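Local coordinates for protein glycoside hydrolase (Streptococcus pneumoniae serotype 4, PDB 6ORH) that probably hydrolyses alpha-L-fucosidic linkages, releasing fucose from host-derived glycans, as a member of glycoside hydrolase family 29, at residues 25-30 against 69-74; 36-41 against 262-267; 120-125 against 163-168. The protein carries 2 engineered substitutions. All blocks are in the same frame, centred on the assembly; numbering follows the deposited sequence.

Contact 1: 25-30 against 69-74; sequences AFIHFG and KKLILV. With FUC (alpha-L-fucopyranose), chain C.
Strand 25-27 runs parallel to strand 70-74, the two axes 4.6 Å apart at their closest and inclined by 19°, with Ala25, Phe26 and Ile27 level with Leu71, Ile72 and Leu73. They are neighbouring parallel strands in the barrel of a TIM-barrel-type catalytic domain, joined by a beta-alpha-beta crossover through helix 56-65. The backbone ladder starts with Ala25 N to Lys70 O and Ile72 N to Ala25 O, and goes on with Ile27 N to Ile72 O and Val74 N to Ile27 O, the last at 3.0 Å. Two CA-H...O contacts, from Leu71 to Ala25 O and from Phe26 to Ile72 O, fill in between these bonds.

On the face carrying Ala25, Ile27, Leu71 and Leu73 the packing is wholly apolar. Ile27 CG1 lies anti to the carbonyl carbon (chi1 -65°), which carries CD1 back to the fork of Leu71, 3.9 Å from CD2, while CG2 turns to Leu73 CD1. Helices 56-65 and 105-116 cover this layer. The other face looks into the barrel. There the Phe26 ring presents its edge to Ile72 O, its CE1 resting 3.8 Å from Ile72 CG2, and the ring of Trp169 meets it edge-to-face.

Past the strand end, His28 reaches the glycan pocket. Its ND1 is hydrogen-bonded to Asn295 OD1, which helps fix the ring's rotation, and NE2 shares a 2.8 Å hydrogen bond with fucose O4. Beneath the imidazole, Val74 CG2 makes a CH-pi contact 3.8 Å from the ring centroid, only 5° off the normal.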
loop_
_atom_site.group_PDB
_atom_site.type_symbol
_atom_site.label_atom_id
_atom_site.label_comp_id
_atom_site.label_asym_id
_atom_site.label_seq_id
_atom_site.Cartn_x
_atom_site.Cartn_y
_atom_site.Cartn_z
ATOM N N ALA A 25 -14.207 16.725 9.927
ATOM C CA ALA A 25 -15.232 15.792 10.337
ATOM C C ALA A 25 -16.432 15.898 9.405
ATOM O O ALA A 25 -16.748 16.992 8.957
ATOM C CB ALA A 25 -15.660 16.115 11.762
ATOM N N PHE A 26 -17.100 14.763 9.146
ATOM C CA PHE A 26 -18.330 14.712 8.377
ATOM C C PHE A 26 -19.454 14.370 9.350
ATOM O O PHE A 26 -19.224 13.602 10.291
ATOM C CB PHE A 26 -18.240 13.535 7.410
ATOM C CG PHE A 26 -18.591 13.736 5.955
ATOM C CD1 PHE A 26 -19.417 14.768 5.505
ATOM C CD2 PHE A 26 -18.146 12.788 5.030
ATOM C CE1 PHE A 26 -19.737 14.882 4.162
ATOM C CE2 PHE A 26 -18.460 12.912 3.681
ATOM C CZ PHE A 26 -19.259 13.954 3.251
ATOM N N ILE A 27 -20.641 14.950 9.133
ATOM C CA ILE A 27 -21.801 14.551 9.931
ATOM C C ILE A 27 -22.928 14.156 8.978
ATOM O O ILE A 27 -23.454 15.011 8.256
ATOM C CB ILE A 27 -22.215 15.686 10.895
ATOM C CG1 ILE A 27 -21.118 15.962 11.934
ATOM C CG2 ILE A 27 -23.535 15.315 11.568
ATOM C CD1 ILE A 27 -21.500 16.940 13.074
ATOM N N HIS A 28 -23.285 12.855 8.989
ATOM C CA HIS A 28 -24.469 12.339 8.307
ATOM C C HIS A 28 -25.541 12.079 9.369
ATOM O O HIS A 28 -25.355 11.232 10.237
ATOM C CB HIS A 28 -24.198 11.018 7.540
ATOM C CG HIS A 28 -23.477 11.176 6.235
ATOM N ND1 HIS A 28 -22.143 11.567 6.168
ATOM C CD2 HIS A 28 -23.878 10.945 4.960
ATOM C CE1 HIS A 28 -21.773 11.584 4.878
ATOM N NE2 HIS A 28 -22.809 11.196 4.131
ATOM N N PHE A 29 -26.636 12.839 9.279
ATOM C CA PHE A 29 -27.746 12.722 10.221
ATOM C C PHE A 29 -29.012 13.132 9.481
ATOM O O PHE A 29 -28.977 14.008 8.616
ATOM C CB PHE A 29 -27.498 13.680 11.388
ATOM C CG PHE A 29 -28.610 13.720 12.412
ATOM C CD1 PHE A 29 -28.859 12.613 13.211
ATOM C CD2 PHE A 29 -29.410 14.839 12.547
ATOM C CE1 PHE A 29 -29.881 12.634 14.157
ATOM C CE2 PHE A 29 -30.419 14.877 13.506
ATOM C CZ PHE A 29 -30.668 13.760 14.291
ATOM N N GLY A 30 -30.130 12.455 9.765
ATOM C CA GLY A 30 -31.371 12.848 9.123
ATOM C C GLY A 30 -32.406 11.737 9.265
ATOM O O GLY A 30 -32.271 10.896 10.141
ATOM N N LYS A 69 -10.645 20.445 12.411
ATOM C CA LYS A 69 -10.539 21.861 12.060
ATOM C C LYS A 69 -11.673 22.303 11.135
ATOM O O LYS A 69 -11.867 23.512 10.931
ATOM C CB LYS A 69 -9.177 22.163 11.421
ATOM C CG LYS A 69 -7.995 21.755 12.290
ATOM C CD LYS A 69 -8.036 22.491 13.610
ATOM C CE LYS A 69 -6.866 22.115 14.498
ATOM N NZ LYS A 69 -7.086 22.557 15.900
ATOM N N LYS A 70 -12.499 21.339 10.712
ATOM C CA LYS A 70 -13.598 21.625 9.806
ATOM C C LYS A 70 -14.679 20.577 10.038
ATOM O O LYS A 70 -14.380 19.439 10.381
ATOM C CB LYS A 70 -13.106 21.590 8.355
ATOM C CG LYS A 70 -14.183 21.819 7.295
ATOM C CD LYS A 70 -13.595 22.199 5.928
ATOM C CE LYS A 70 -12.559 21.222 5.425
ATOM N NZ LYS A 70 -11.904 21.785 4.215
ATOM N N LEU A 71 -15.939 21.011 9.930
ATOM C CA LEU A 71 -17.107 20.151 10.101
ATOM C C LEU A 71 -17.970 20.306 8.848
ATOM O O LEU A 71 -18.461 21.421 8.587
ATOM C CB LEU A 71 -17.851 20.624 11.368
ATOM C CG LEU A 71 -19.088 19.839 11.820
ATOM C CD1 LEU A 71 -19.577 20.364 13.165
ATOM C CD2 LEU A 71 -20.251 19.870 10.808
ATOM N N ILE A 72 -18.103 19.199 8.086
ATOM C CA ILE A 72 -18.956 19.177 6.900
ATOM C C ILE A 72 -20.303 18.548 7.251
ATOM O O ILE A 72 -20.390 17.364 7.544
ATOM C CB ILE A 72 -18.251 18.480 5.722
ATOM C CG1 ILE A 72 -16.857 19.082 5.497
ATOM C CG2 ILE A 72 -19.108 18.585 4.456
ATOM C CD1 ILE A 72 -16.103 18.495 4.311
ATOM N N LEU A 73 -21.367 19.370 7.203
ATOM C CA LEU A 73 -22.692 18.943 7.632
ATOM C C LEU A 73 -23.539 18.576 6.416
ATOM O O LEU A 73 -23.773 19.396 5.512
ATOM C CB LEU A 73 -23.357 20.140 8.345
ATOM C CG LEU A 73 -24.765 19.854 8.884
ATOM C CD1 LEU A 73 -24.706 18.762 9.970
ATOM C CD2 LEU A 73 -25.337 21.139 9.513
ATOM N N VAL A 74 -24.122 17.365 6.470
ATOM C CA VAL A 74 -25.178 17.024 5.524
ATOM C C VAL A 74 -26.432 17.825 5.868
ATOM O O VAL A 74 -26.963 17.702 6.977
ATOM C CB VAL A 74 -25.451 15.513 5.555
ATOM C CG1 VAL A 74 -26.711 15.152 4.750
ATOM C CG2 VAL A 74 -24.232 14.772 5.018
HETATM C C1 FUC C . -21.944 8.263 -1.273
HETATM C C2 FUC C . -23.345 8.424 -0.711
HETATM C C3 FUC C . -23.310 7.986 0.749
HETATM C C4 FUC C . -22.409 8.929 1.553
HETATM C C5 FUC C . -21.000 8.900 0.909
HETATM C C6 FUC C . -20.072 9.937 1.514
HETATM O O2 FUC C . -24.210 7.560 -1.470
HETATM O O3 FUC C . -24.649 8.003 1.274
HETATM O O4 FUC C . -22.997 10.260 1.545
HETATM O O5 FUC C . -21.051 9.132 -0.556
HETATM O O HOH W 1 -26.738 15.751 8.917
#

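Contact 2: 36-41 against 262-267; sequences DQEWGT and PGWFYH. With FUC (alpha-L-fucopyranose), chain C; NDG (2-acetamido-2-deoxy-alpha-D-glucopyranose), chain B.
The Glu38 carboxylate grips the consecutive backbone amides of Trp264 and Phe265, reaching from one loop to the other. OE1 takes the amide N-H of Trp264 at 2.8 Å, and OE2 takes that of Phe265 through its syn lone pair. On its anti side OE2 also accepts from His267 NE2 at 2.8 Å, in a bond lying close to the imidazole plane. The Glu38 chain is bent at chi2 (-71°), which turns the carboxylate's two oxygens to the amides. Its OE1 also sits at the edge of the Trp264 indole, 3.5 Å from CD1.

At the far side of the imidazole, His267 ND1 donates to Asp36 OD1 over 2.6 Å, with the carboxylate plane turned 39° from the ring. His267 therefore bridges two acids, tying the residue just after helix 31-35 to the one whose carboxylate holds the pocket loop.

Two tryptophans carry this framework to the sugars. Trp264 lays one face under the fucose, C6 being 3.5 Å above the indole plane, and its NE1 is hydrogen-bonded to Gln215. Trp39 NE1 donates to fucose O2 at 2.8 Å, and its indole also packs on Val403 of the second subunit.

With both ring nitrogens donating to carboxylates, His267 is probably a charged imidazolium, a state that the two acids would stabilise; its charge would in turn offset theirs beside a glycan pocket.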
loop_
_atom_site.group_PDB
_atom_site.type_symbol
_atom_site.label_atom_id
_atom_site.label_comp_id
_atom_site.label_asym_id
_atom_site.label_seq_id
_atom_site.Cartn_x
_atom_site.Cartn_y
_atom_site.Cartn_z
ATOM N N ASP A 36 -33.051 3.685 10.185
ATOM C CA ASP A 36 -32.019 2.664 10.298
ATOM C C ASP A 36 -31.626 2.169 8.900
ATOM O O ASP A 36 -31.677 0.977 8.609
ATOM C CB ASP A 36 -32.473 1.559 11.266
ATOM C CG ASP A 36 -31.397 0.572 11.669
ATOM O OD1 ASP A 36 -30.193 0.869 11.514
ATOM O OD2 ASP A 36 -31.777 -0.491 12.169
ATOM N N GLN A 37 -31.218 3.103 8.027
ATOM C CA GLN A 37 -30.913 2.807 6.634
ATOM C C GLN A 37 -29.815 3.756 6.155
ATOM O O GLN A 37 -29.488 4.712 6.871
ATOM C CB GLN A 37 -32.148 2.988 5.747
ATOM C CG GLN A 37 -32.676 4.423 5.683
ATOM C CD GLN A 37 -34.037 4.551 5.033
ATOM O OE1 GLN A 37 -34.778 3.575 4.832
ATOM N NE2 GLN A 37 -34.432 5.777 4.743
ATOM N N GLU A 38 -29.208 3.430 4.999
ATOM C CA GLU A 38 -28.082 4.202 4.468
ATOM C C GLU A 38 -28.555 5.154 3.378
ATOM O O GLU A 38 -28.030 6.267 3.251
ATOM C CB GLU A 38 -26.974 3.265 3.983
ATOM C CG GLU A 38 -26.149 2.725 5.139
ATOM C CD GLU A 38 -25.279 3.821 5.739
ATOM O OE1 GLU A 38 -24.341 4.255 5.051
ATOM O OE2 GLU A 38 -25.518 4.242 6.884
ATOM N N TRP A 39 -29.551 4.725 2.586
ATOM C CA TRP A 39 -30.153 5.594 1.582
ATOM C C TRP A 39 -31.653 5.639 1.829
ATOM O O TRP A 39 -32.235 4.610 2.189
ATOM C CB TRP A 39 -29.911 5.045 0.166
ATOM C CG TRP A 39 -28.581 5.343 -0.458
ATOM C CD1 TRP A 39 -27.487 5.929 0.124
ATOM C CD2 TRP A 39 -28.199 5.031 -1.814
ATOM N NE1 TRP A 39 -26.450 6.000 -0.775
ATOM C CE2 TRP A 39 -26.860 5.468 -1.976
ATOM C CE3 TRP A 39 -28.858 4.436 -2.908
ATOM C CZ2 TRP A 39 -26.175 5.318 -3.185
ATOM C CZ3 TRP A 39 -28.177 4.305 -4.103
ATOM C CH2 TRP A 39 -26.857 4.750 -4.235
ATOM N N GLY A 40 -32.255 6.801 1.582
ATOM C CA GLY A 40 -33.693 6.978 1.749
ATOM C C GLY A 40 -34.365 7.215 0.400
ATOM O O GLY A 40 -33.688 7.499 -0.590
ATOM N N THR A 41 -35.705 7.151 0.373
ATOM C CA THR A 41 -36.407 7.141 -0.897
ATOM C C THR A 41 -37.116 8.463 -1.161
ATOM O O THR A 41 -37.586 8.696 -2.262
ATOM C CB THR A 41 -37.454 6.023 -0.911
ATOM O OG1 THR A 41 -38.368 6.349 0.132
ATOM C CG2 THR A 41 -36.841 4.657 -0.694
ATOM N N PRO A 262 -19.212 1.219 9.923
ATOM C CA PRO A 262 -19.425 0.627 8.601
ATOM C C PRO A 262 -20.297 1.499 7.695
ATOM O O PRO A 262 -19.992 1.679 6.513
ATOM C CB PRO A 262 -20.078 -0.719 8.962
ATOM C CG PRO A 262 -19.392 -1.038 10.263
ATOM C CD PRO A 262 -19.478 0.276 11.036
ATOM N N GLY A 263 -21.370 2.071 8.268
ATOM C CA GLY A 263 -22.270 2.945 7.533
ATOM C C GLY A 263 -21.978 4.418 7.833
ATOM O O GLY A 263 -21.303 4.730 8.813
ATOM N N TRP A 264 -22.523 5.295 6.981
ATOM C CA TRP A 264 -22.413 6.745 7.123
ATOM C C TRP A 264 -23.400 7.264 8.171
ATOM O O TRP A 264 -23.106 8.228 8.870
ATOM C CB TRP A 264 -22.667 7.419 5.760
ATOM C CG TRP A 264 -21.633 7.071 4.724
ATOM C CD1 TRP A 264 -21.710 6.132 3.730
ATOM C CD2 TRP A 264 -20.314 7.642 4.640
ATOM N NE1 TRP A 264 -20.536 6.097 3.019
ATOM C CE2 TRP A 264 -19.644 6.982 3.582
ATOM C CE3 TRP A 264 -19.635 8.632 5.372
ATOM C CZ2 TRP A 264 -18.351 7.346 3.212
ATOM C CZ3 TRP A 264 -18.344 8.961 5.035
ATOM C CH2 TRP A 264 -17.722 8.335 3.949
ATOM N N PHE A 265 -24.575 6.636 8.254
ATOM C CA PHE A 265 -25.556 7.017 9.269
ATOM C C PHE A 265 -25.392 6.139 10.497
ATOM O O PHE A 265 -24.737 5.105 10.434
ATOM C CB PHE A 265 -26.979 6.945 8.704
ATOM C CG PHE A 265 -27.259 8.046 7.709
ATOM C CD1 PHE A 265 -26.897 7.932 6.363
ATOM C CD2 PHE A 265 -27.854 9.229 8.126
ATOM C CE1 PHE A 265 -27.159 8.977 5.478
ATOM C CE2 PHE A 265 -28.111 10.266 7.230
ATOM C CZ PHE A 265 -27.772 10.136 5.899
ATOM N N TYR A 266 -25.964 6.584 11.623
ATOM C CA TYR A 266 -25.892 5.835 12.868
ATOM C C TYR A 266 -26.820 4.618 12.813
ATOM O O TYR A 266 -27.983 4.735 12.435
ATOM C CB TYR A 266 -26.295 6.728 14.050
ATOM C CG TYR A 266 -26.274 5.954 15.344
ATOM C CD1 TYR A 266 -25.094 5.796 16.058
ATOM C CD2 TYR A 266 -27.420 5.314 15.786
ATOM C CE1 TYR A 266 -25.052 5.044 17.227
ATOM C CE2 TYR A 266 -27.396 4.566 16.958
ATOM C CZ TYR A 266 -26.216 4.431 17.667
ATOM O OH TYR A 266 -26.166 3.683 18.815
ATOM N N HIS A 267 -26.278 3.450 13.180
ATOM C CA HIS A 267 -27.050 2.210 13.344
ATOM C C HIS A 267 -26.671 1.611 14.694
ATOM O O HIS A 267 -25.490 1.459 14.999
ATOM C CB HIS A 267 -26.686 1.237 12.211
ATOM C CG HIS A 267 -26.915 1.851 10.866
ATOM N ND1 HIS A 267 -28.170 2.089 10.386
ATOM C CD2 HIS A 267 -26.043 2.318 9.936
ATOM C CE1 HIS A 267 -28.097 2.680 9.207
ATOM N NE2 HIS A 267 -26.791 2.824 8.904
HETATM C C1 FUC C . -21.944 8.263 -1.273
HETATM C C2 FUC C . -23.345 8.424 -0.711
HETATM C C3 FUC C . -23.310 7.986 0.749
HETATM C C4 FUC C . -22.409 8.929 1.553
HETATM C C5 FUC C . -21.000 8.900 0.909
HETATM C C6 FUC C . -20.072 9.937 1.514
HETATM O O2 FUC C . -24.210 7.560 -1.470
HETATM O O3 FUC C . -24.649 8.003 1.274
HETATM O O4 FUC C . -22.997 10.260 1.545
HETATM O O5 FUC C . -21.051 9.132 -0.556
HETATM C C1 NDG B . -22.082 3.615 -2.752
HETATM C C2 NDG B . -21.906 4.683 -1.664
HETATM C C3 NDG B . -21.668 6.059 -2.294
HETATM C C4 NDG B . -20.484 6.011 -3.308
HETATM C C5 NDG B . -20.671 4.802 -4.257
HETATM C C6 NDG B . -19.282 4.593 -4.905
HETATM C C7 NDG B . -23.072 4.162 0.447
HETATM C C8 NDG B . -24.385 4.108 1.198
HETATM O O5 NDG B . -20.855 3.577 -3.541
HETATM O O3 NDG B . -21.390 6.987 -1.220
HETATM O O4 NDG B . -20.615 7.182 -4.122
HETATM O O6 NDG B . -19.403 3.644 -5.942
HETATM O O7 NDG B . -22.045 3.716 0.930
HETATM N N2 NDG B . -23.093 4.668 -0.798
HETATM O O1 NDG B . -23.152 3.948 -3.604
#

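Contact 3: 120-125 against 163-168; sequences MGVYLS and GKFAEV. With FUC (alpha-L-fucopyranose), chain C.
The Phe165 ring packs its CD1-CE1 side against the CB atoms of Met120 and Val122, two residues on the same side of strand 119-124. With CG anti to the carbonyl carbon (chi1 -80°), the ring swings back toward that strand. CD1 is 3.9 Å from Met120 CB, CE1 is as close to Val122 CB, and Gly121 C lies at the ring's edge, near its plane. Val122 CG1 also comes near both CD1 and CE1. Further along, Val122 CG1 sits between its backbone N and carbonyl carbon (chi1 60°), in the crowded position, from where it touches Val168 CG2 at 4.1 Å. Helices 105-116 and 139-154 pack over this apolar face, the first on Met120 and the second on Phe165.

Beneath the side chains, two parallel strands of the TIM-type barrel pair, Gly121 beside Glu167 and Val122 beside Val168. Ala166 N gives a 2.8 Å hydrogen bond to Met120 O, which Glu167 N also approaches in a weak one. Val122 N returns a bond to Glu167 O. Gly121 CA lies just 3.0 Å from that same oxygen, a close CA-H...O contact. A water bridges Met120 N and Lys164 O.

Glu167 and Tyr123 point to the barrel's interior instead. Tyr123 OH donates to fucose O4 at 2.9 Å, placing this strand at the glycan pocket. Glu167 OE1 forms a salt bridge with Lys70 of the adjoining strand, while its OE2 lies close to Glu255 OE2. The lysine's positive charge would favour an ionised Glu167, whereas the nearby acid would oppose it, so one of the two carboxyl groups may carry a proton inside the barrel.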
loop_
_atom_site.group_PDB
_atom_site.type_symbol
_atom_site.label_atom_id
_atom_site.label_comp_id
_atom_site.label_asym_id
_atom_site.label_seq_id
_atom_site.Cartn_x
_atom_site.Cartn_y
_atom_site.Cartn_z
ATOM N N MET A 120 -16.626 25.460 8.556
ATOM C CA MET A 120 -17.853 24.776 8.149
ATOM C C MET A 120 -17.796 24.334 6.683
ATOM O O MET A 120 -17.251 25.035 5.825
ATOM C CB MET A 120 -19.074 25.687 8.370
ATOM C CG MET A 120 -19.525 25.792 9.836
ATOM S SD MET A 120 -20.198 24.234 10.460
ATOM C CE MET A 120 -21.782 24.099 9.621
ATOM N N GLY A 121 -18.349 23.138 6.412
ATOM C CA GLY A 121 -18.690 22.706 5.067
ATOM C C GLY A 121 -20.154 22.320 5.011
ATOM O O GLY A 121 -20.776 22.089 6.063
ATOM N N VAL A 122 -20.690 22.295 3.792
ATOM C CA VAL A 122 -22.090 21.949 3.638
ATOM C C VAL A 122 -22.235 20.958 2.496
ATOM O O VAL A 122 -21.663 21.152 1.409
ATOM C CB VAL A 122 -22.973 23.197 3.419
ATOM C CG1 VAL A 122 -22.579 23.988 2.175
ATOM C CG2 VAL A 122 -24.441 22.766 3.305
ATOM N N TYR A 123 -22.990 19.889 2.770
ATOM C CA TYR A 123 -23.243 18.814 1.802
ATOM C C TYR A 123 -24.707 18.912 1.404
ATOM O O TYR A 123 -25.592 18.800 2.258
ATOM C CB TYR A 123 -22.881 17.470 2.447
ATOM C CG TYR A 123 -23.280 16.164 1.774
ATOM C CD1 TYR A 123 -24.604 15.884 1.451
ATOM C CD2 TYR A 123 -22.342 15.137 1.686
ATOM C CE1 TYR A 123 -24.938 14.667 0.870
ATOM C CE2 TYR A 123 -22.675 13.900 1.157
ATOM C CZ TYR A 123 -23.982 13.666 0.753
ATOM O OH TYR A 123 -24.363 12.431 0.279
ATOM N N LEU A 124 -24.940 19.149 0.108
ATOM C CA LEU A 124 -26.282 19.295 -0.437
ATOM C C LEU A 124 -26.384 18.332 -1.613
ATOM O O LEU A 124 -25.757 18.560 -2.649
ATOM C CB LEU A 124 -26.452 20.747 -0.908
ATOM C CG LEU A 124 -27.834 21.162 -1.410
ATOM C CD1 LEU A 124 -28.824 21.285 -0.251
ATOM C CD2 LEU A 124 -27.707 22.530 -2.109
ATOM N N SER A 125 -27.123 17.233 -1.440
ATOM C CA SER A 125 -27.072 16.179 -2.447
ATOM C C SER A 125 -27.557 16.627 -3.837
ATOM O O SER A 125 -28.713 17.037 -3.980
ATOM C CB SER A 125 -27.831 14.962 -1.976
ATOM O OG SER A 125 -27.823 13.943 -2.989
ATOM N N GLY A 163 -20.360 33.330 9.202
ATOM C CA GLY A 163 -20.832 33.613 7.858
ATOM C C GLY A 163 -19.980 33.008 6.751
ATOM O O GLY A 163 -20.271 33.210 5.569
ATOM N N LYS A 164 -18.931 32.271 7.114
ATOM C CA LYS A 164 -18.002 31.795 6.105
ATOM C C LYS A 164 -18.131 30.283 5.968
ATOM O O LYS A 164 -18.179 29.566 6.974
ATOM C CB LYS A 164 -16.566 32.182 6.462
ATOM C CG LYS A 164 -15.536 31.866 5.389
ATOM C CD LYS A 164 -14.161 32.424 5.749
ATOM C CE LYS A 164 -13.167 32.395 4.609
ATOM N NZ LYS A 164 -13.568 33.295 3.503
ATOM N N PHE A 165 -18.167 29.808 4.709
ATOM C CA PHE A 165 -18.017 28.382 4.430
ATOM C C PHE A 165 -16.686 28.082 3.751
ATOM O O PHE A 165 -16.216 28.810 2.867
ATOM C CB PHE A 165 -19.156 27.893 3.524
ATOM C CG PHE A 165 -20.420 27.642 4.301
ATOM C CD1 PHE A 165 -20.653 26.393 4.870
ATOM C CD2 PHE A 165 -21.382 28.639 4.449
ATOM C CE1 PHE A 165 -21.816 26.157 5.597
ATOM C CE2 PHE A 165 -22.525 28.404 5.208
ATOM C CZ PHE A 165 -22.747 27.168 5.777
ATOM N N ALA A 166 -16.081 26.970 4.192
ATOM C CA ALA A 166 -14.786 26.512 3.697
ATOM C C ALA A 166 -14.909 25.436 2.611
ATOM O O ALA A 166 -13.950 25.225 1.866
ATOM C CB ALA A 166 -13.945 26.016 4.859
ATOM N N GLU A 167 -16.050 24.727 2.558
ATOM C CA GLU A 167 -16.158 23.643 1.585
ATOM C C GLU A 167 -17.626 23.392 1.253
ATOM O O GLU A 167 -18.465 23.447 2.144
ATOM C CB GLU A 167 -15.541 22.372 2.174
ATOM C CG GLU A 167 -15.447 21.184 1.196
ATOM C CD GLU A 167 -14.462 20.115 1.652
ATOM O OE1 GLU A 167 -13.569 20.421 2.482
ATOM O OE2 GLU A 167 -14.554 18.962 1.175
ATOM N N VAL A 168 -17.905 23.150 -0.038
ATOM C CA VAL A 168 -19.236 22.725 -0.472
ATOM C C VAL A 168 -19.078 21.317 -1.047
ATOM O O VAL A 168 -18.163 21.112 -1.837
ATOM C CB VAL A 168 -19.806 23.702 -1.523
ATOM C CG1 VAL A 168 -21.097 23.152 -2.134
ATOM C CG2 VAL A 168 -20.055 25.089 -0.908
HETATM C C1 FUC C . -21.944 8.263 -1.273
HETATM C C2 FUC C . -23.345 8.424 -0.711
HETATM C C3 FUC C . -23.310 7.986 0.749
HETATM C C4 FUC C . -22.409 8.929 1.553
HETATM C C5 FUC C . -21.000 8.900 0.909
HETATM C C6 FUC C . -20.072 9.937 1.514
HETATM O O2 FUC C . -24.210 7.560 -1.470
HETATM O O3 FUC C . -24.649 8.003 1.274
HETATM O O4 FUC C . -22.997 10.260 1.545
HETATM O O5 FUC C . -21.051 9.132 -0.556
HETATM O O HOH W 2 -15.898 27.997 7.481
#

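In the fold
Contacts 1 and 3 are consecutive steps round one barrel sheet: strand 70-74 pairs with 23-27 on one side and with 119-124 on the other, and 119-124 pairs in turn with 167-169. Their centres are about 9 Å apart, and contact 1 closes before contact 3 opens along the chain. Contact 2 joins two loops, its centre about 14 Å from that of contact 1, which it touches where Trp264 and Phe265 meet His28, and about 21 Å from that of contact 3, which is nested in its 220-residue loop. All three reach the same fucose, through His28, Trp39 with Trp264, and Tyr123, so barrel strands and loops together shape one sugar-binding pocket.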